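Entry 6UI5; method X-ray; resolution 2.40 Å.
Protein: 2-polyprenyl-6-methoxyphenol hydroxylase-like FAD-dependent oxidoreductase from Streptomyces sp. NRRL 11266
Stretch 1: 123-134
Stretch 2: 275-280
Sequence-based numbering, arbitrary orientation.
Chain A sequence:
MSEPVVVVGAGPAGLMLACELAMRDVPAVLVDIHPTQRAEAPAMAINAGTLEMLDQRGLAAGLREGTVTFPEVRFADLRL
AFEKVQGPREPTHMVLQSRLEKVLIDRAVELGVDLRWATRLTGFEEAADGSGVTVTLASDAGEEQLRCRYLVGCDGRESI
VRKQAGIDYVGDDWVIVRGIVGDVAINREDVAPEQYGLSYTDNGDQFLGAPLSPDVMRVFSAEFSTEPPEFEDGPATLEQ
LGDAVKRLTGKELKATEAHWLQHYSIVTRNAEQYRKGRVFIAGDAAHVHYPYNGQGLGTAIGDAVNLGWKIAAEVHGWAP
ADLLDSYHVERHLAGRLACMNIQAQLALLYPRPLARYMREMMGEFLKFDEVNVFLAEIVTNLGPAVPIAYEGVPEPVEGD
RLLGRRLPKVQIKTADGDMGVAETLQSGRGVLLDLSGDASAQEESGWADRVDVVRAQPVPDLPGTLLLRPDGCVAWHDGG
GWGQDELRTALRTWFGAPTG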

ATOM      1  N   GLY A 123      13.610  34.062 -22.737  1.00 89.31           N
ATOM      2  CA  GLY A 123      14.524  34.003 -21.611  1.00 88.61           C
ATOM      3  C   GLY A 123      14.226  35.084 -20.594  1.00 81.67           C
ATOM      4  O   GLY A 123      13.267  35.860 -20.729  1.00 80.89           O
ATOM      5  N   PHE A 124      15.091  35.137 -19.582  1.00 72.39           N
ATOM      6  CA  PHE A 124      14.950  36.056 -18.461  1.00 75.00           C
ATOM      7  C   PHE A 124      16.248  36.067 -17.666  1.00 79.63           C
ATOM      8  O   PHE A 124      17.000  35.085 -17.664  1.00 78.47           O
ATOM      9  N   GLU A 125      16.493  37.173 -16.963  1.00 85.88           N
ATOM     10  CA  GLU A 125      17.603  37.195 -16.018  1.00 93.80           C
ATOM     11  C   GLU A 125      17.206  37.875 -14.712  1.00 89.04           C
ATOM     12  O   GLU A 125      16.513  38.898 -14.700  1.00 82.48           O
ATOM     13  N   GLU A 126      17.644  37.279 -13.609  1.00 90.25           N
ATOM     14  CA  GLU A 126      17.492  37.906 -12.307  1.00 89.49           C
ATOM     15  C   GLU A 126      18.532  39.006 -12.150  1.00 86.36           C
ATOM     16  O   GLU A 126      19.728  38.774 -12.354  1.00 82.79           O
ATOM     17  N   ALA A 127      18.077  40.205 -11.786  1.00 90.55           N
ATOM     18  CA  ALA A 127      18.984  41.310 -11.497  1.00 89.67           C
ATOM     19  C   ALA A 127      19.952  40.948 -10.367  1.00 98.30           C
ATOM     20  O   ALA A 127      19.622  40.190  -9.450  1.00104.61           O
ATOM     21  N   ALA A 128      21.169  41.497 -10.453  1.00104.00           N
ATOM     22  CA  ALA A 128      22.209  41.186  -9.475  1.00101.76           C
ATOM     23  C   ALA A 128      21.763  41.544  -8.064  1.00104.70           C
ATOM     24  O   ALA A 128      21.939  40.760  -7.126  1.00101.40           O
ATOM     25  N   ASP A 129      21.191  42.738  -7.893  1.00112.99           N
ATOM     26  CA  ASP A 129      20.635  43.107  -6.597  1.00121.60           C
ATOM     27  C   ASP A 129      19.463  42.210  -6.216  1.00118.84           C
ATOM     28  O   ASP A 129      19.284  41.893  -5.035  1.00115.92           O
ATOM     29  N   GLY A 130      18.678  41.772  -7.198  1.00117.59           N
ATOM     30  CA  GLY A 130      17.509  40.951  -6.955  1.00109.25           C
ATOM     31  C   GLY A 130      16.205  41.708  -6.948  1.00102.90           C
ATOM     32  O   GLY A 130      15.162  41.110  -6.663  1.00102.15           O
ATOM     33  N   SER A 131      16.231  43.000  -7.265  1.00 98.01           N
ATOM     34  CA  SER A 131      15.063  43.862  -7.170  1.00 92.04           C
ATOM     35  C   SER A 131      13.993  43.551  -8.213  1.00 97.73           C
ATOM     36  O   SER A 131      12.888  44.106  -8.133  1.00 97.90           O
ATOM     37  N   GLY A 132      14.288  42.697  -9.182  1.00 98.28           N
ATOM     38  CA  GLY A 132      13.338  42.419 -10.246  1.00 94.06           C
ATOM     39  C   GLY A 132      13.916  41.388 -11.186  1.00 87.06           C
ATOM     40  O   GLY A 132      15.068  40.966 -11.051  1.00 89.86           O
ATOM     41  N   VAL A 133      13.082  40.963 -12.128  1.00 83.77           N
ATOM     42  CA  VAL A 133      13.501  40.103 -13.225  1.00 78.61           C
ATOM     43  C   VAL A 133      13.249  40.857 -14.518  1.00 83.10           C
ATOM     44  O   VAL A 133      12.206  41.504 -14.675  1.00 78.04           O
ATOM     45  N   THR A 134      14.213  40.792 -15.427  1.00 89.21           N
ATOM     46  CA  THR A 134      14.031  41.256 -16.793  1.00 90.04           C
ATOM     47  C   THR A 134      13.773  40.042 -17.675  1.00 89.53           C
ATOM     48  O   THR A 134      14.435  39.007 -17.540  1.00 99.75           O
ATOM     49  N   ARG A 275      10.134  27.194  -6.443  1.00 60.07           N
ATOM     50  CA  ARG A 275      10.467  28.610  -6.372  1.00 67.99           C
ATOM     51  C   ARG A 275      11.977  28.793  -6.367  1.00 65.96           C
ATOM     52  O   ARG A 275      12.687  28.080  -5.658  1.00 72.64           O
ATOM     53  N   LYS A 276      12.468  29.764  -7.141  1.00 60.34           N
ATOM     54  CA  LYS A 276      13.856  30.179  -7.049  1.00 62.20           C
ATOM     55  C   LYS A 276      13.896  31.710  -7.029  1.00 71.05           C
ATOM     56  O   LYS A 276      14.336  32.341  -7.972  1.00 69.72           O
ATOM     57  N   GLY A 277      13.409  32.304  -5.939  1.00 86.06           N
ATOM     58  CA  GLY A 277      13.478  33.737  -5.708  1.00 86.90           C
ATOM     59  C   GLY A 277      13.089  34.605  -6.888  1.00 98.01           C
ATOM     60  O   GLY A 277      13.906  34.832  -7.780  1.00111.76           O
ATOM     61  N   ARG A 278      11.855  35.098  -6.889  1.00 95.24           N
ATOM     62  CA  ARG A 278      11.271  35.898  -7.972  1.00 82.90           C
ATOM     63  C   ARG A 278      10.822  35.048  -9.154  1.00 73.25           C
ATOM     64  O   ARG A 278      10.025  35.518  -9.974  1.00 71.72           O
ATOM     65  N   VAL A 279      11.279  33.799  -9.241  1.00 66.41           N
ATOM     66  CA  VAL A 279      10.824  32.874 -10.280  1.00 70.39           C
ATOM     67  C   VAL A 279      10.125  31.690  -9.622  1.00 62.84           C
ATOM     68  O   VAL A 279      10.750  30.923  -8.877  1.00 67.78           O
ATOM     69  N   PHE A 280       8.834  31.543  -9.894  1.00 58.71           N
ATOM     70  CA  PHE A 280       8.056  30.391  -9.454  1.00 56.94           C
ATOM     71  C   PHE A 280       7.680  29.558 -10.661  1.00 62.69           C
ATOM     72  O   PHE A 280       7.875  29.967 -11.818  1.00 71.41           O
TER

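The contact between a β-hairpin (123-134) and the turn leading into another strand (275-280) is small, about 303 Å² in all, and illustrates how one contact can combine an apolar patch at one end with a long arginine reaching along the hairpin to its turn. Alternation in the first strand sets the pattern, since Phe 124 and Glu 126 point toward the other stretch whereas Glu 125 points away. Phe 124, in the p rotamer, brings CE2 to 3.6 Å from CG2 of Val 279, a t rotamer whose approach to the ring is oblique. Val 133, also t, extends this patch: its CG2 lies 4.4 Å from Val 279 CG2 and 3.7 Å from Arg 278 CB. Arg 278 is the most heavily covered residue. With chi1 m and chi3 t, its chain passes Glu 126, whose OE1 is 3.5 Å from Arg 278 CG, so the carboxyl group meets the aliphatic part of the arginine. Farther out, Arg 278 NE donates a weak hydrogen bond to Gly 130 O (3.1 Å), while Gly 132 N and Ser 131 O lie over one face of the guanidinium. Glu 126 (chi1 t) also places OE2 2.7 Å from Gly 277 O, a close approach of two oxygens in which the position of any proton is left open.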

ATOM      1  CB  PHE A 124      13.791  35.641 -17.553  1.00 76.37           C
ATOM      2  CG  PHE A 124      14.049  34.363 -16.803  1.00 78.99           C
ATOM      3  CD1 PHE A 124      13.921  33.133 -17.436  1.00 82.64           C
ATOM      4  CD2 PHE A 124      14.424  34.388 -15.465  1.00 80.21           C
ATOM      5  CE1 PHE A 124      14.162  31.948 -16.748  1.00 77.26           C
ATOM      6  CE2 PHE A 124      14.658  33.208 -14.770  1.00 75.01           C
ATOM      7  CZ  PHE A 124      14.532  31.989 -15.413  1.00 74.82           C
ATOM      8  CB  GLU A 125      18.849  37.875 -16.613  1.00 98.97           C
ATOM      9  CG  GLU A 125      19.847  38.328 -15.549  1.00112.19           C
ATOM     10  CD  GLU A 125      21.302  38.255 -15.991  1.00125.66           C
ATOM     11  OE1 GLU A 125      21.565  37.946 -17.171  1.00130.90           O
ATOM     12  OE2 GLU A 125      22.194  38.506 -15.149  1.00128.88           O
ATOM     13  CB  GLU A 126      17.645  36.858 -11.203  1.00 89.93           C
ATOM     14  CG  GLU A 126      17.565  37.410  -9.782  1.00 94.05           C
ATOM     15  CD  GLU A 126      16.327  36.926  -9.043  1.00101.46           C
ATOM     16  OE1 GLU A 126      15.983  37.527  -7.999  1.00107.10           O
ATOM     17  OE2 GLU A 126      15.699  35.946  -9.507  1.00 99.67           O
ATOM     18  CB  ALA A 127      18.187  42.567 -11.138  1.00 82.69           C
ATOM     19  CB  ALA A 128      23.504  41.921  -9.831  1.00 97.02           C
ATOM     20  CB  ASP A 129      20.207  44.574  -6.616  1.00130.78           C
ATOM     21  CG  ASP A 129      19.526  44.962  -7.915  1.00140.19           C
ATOM     22  OD1 ASP A 129      19.839  44.337  -8.949  1.00144.53           O
ATOM     23  OD2 ASP A 129      18.684  45.886  -7.910  1.00142.09           O
ATOM     24  CB  SER A 131      15.523  45.316  -7.294  1.00 87.68           C
ATOM     25  OG  SER A 131      16.487  45.462  -8.337  1.00 88.89           O
ATOM     26  CB  VAL A 133      12.755  38.754 -13.245  1.00 70.65           C
ATOM     27  CG1 VAL A 133      13.246  37.894 -14.426  1.00 67.45           C
ATOM     28  CG2 VAL A 133      12.903  38.041 -11.904  1.00 68.12           C
ATOM     29  CB  THR A 134      15.257  42.043 -17.268  1.00 88.52           C
ATOM     30  OG1 THR A 134      15.595  43.030 -16.278  1.00 90.80           O
ATOM     31  CG2 THR A 134      15.012  42.723 -18.637  1.00 72.44           C
ATOM     32  CB  ARG A 275       9.885  29.252  -5.112  1.00 63.00           C
ATOM     33  CG  ARG A 275      10.318  30.681  -4.972  1.00 63.36           C
ATOM     34  CD  ARG A 275      10.380  31.176  -3.537  1.00 66.32           C
ATOM     35  NE  ARG A 275      10.683  32.604  -3.572  1.00 70.47           N
ATOM     36  CZ  ARG A 275      10.657  33.421  -2.526  1.00 78.57           C
ATOM     37  NH1 ARG A 275      10.350  32.965  -1.315  1.00 81.16           N
ATOM     38  NH2 ARG A 275      10.941  34.704  -2.697  1.00 80.50           N
ATOM     39  CB  LYS A 276      14.709  29.597  -8.182  1.00 67.54           C
ATOM     40  CG  LYS A 276      16.194  29.986  -8.097  1.00 76.49           C
ATOM     41  CD  LYS A 276      17.132  29.154  -8.997  1.00 82.86           C
ATOM     42  CE  LYS A 276      16.811  27.653  -8.942  1.00 97.28           C
ATOM     43  NZ  LYS A 276      17.168  26.851  -7.713  1.00 98.20           N
ATOM     44  CB  ARG A 278      12.217  36.992  -8.461  1.00 76.06           C
ATOM     45  CG  ARG A 278      12.593  38.000  -7.428  1.00 79.63           C
ATOM     46  CD  ARG A 278      11.875  39.305  -7.685  1.00 90.87           C
ATOM     47  NE  ARG A 278      12.200  40.292  -6.662  1.00 97.59           N
ATOM     48  CZ  ARG A 278      11.400  41.284  -6.286  1.00 94.32           C
ATOM     49  NH1 ARG A 278      10.204  41.434  -6.839  1.00 92.25           N
ATOM     50  NH2 ARG A 278      11.801  42.121  -5.342  1.00 94.58           N
ATOM     51  CB  VAL A 279      11.976  32.402 -11.179  1.00 67.96           C
ATOM     52  CG1 VAL A 279      11.428  31.532 -12.279  1.00 65.01           C
ATOM     53  CG2 VAL A 279      12.703  33.601 -11.767  1.00 59.77           C
ATOM     54  CB  PHE A 280       6.785  30.807  -8.703  1.00 48.47           C
ATOM     55  CG  PHE A 280       7.046  31.673  -7.517  1.00 55.41           C
ATOM     56  CD1 PHE A 280       7.352  33.008  -7.671  1.00 62.67           C
ATOM     57  CD2 PHE A 280       7.001  31.158  -6.253  1.00 63.43           C
ATOM     58  CE1 PHE A 280       7.580  33.813  -6.579  1.00 64.37           C
ATOM     59  CE2 PHE A 280       7.231  31.970  -5.148  1.00 65.15           C
ATOM     60  CZ  PHE A 280       7.522  33.290  -5.315  1.00 65.99           C
TER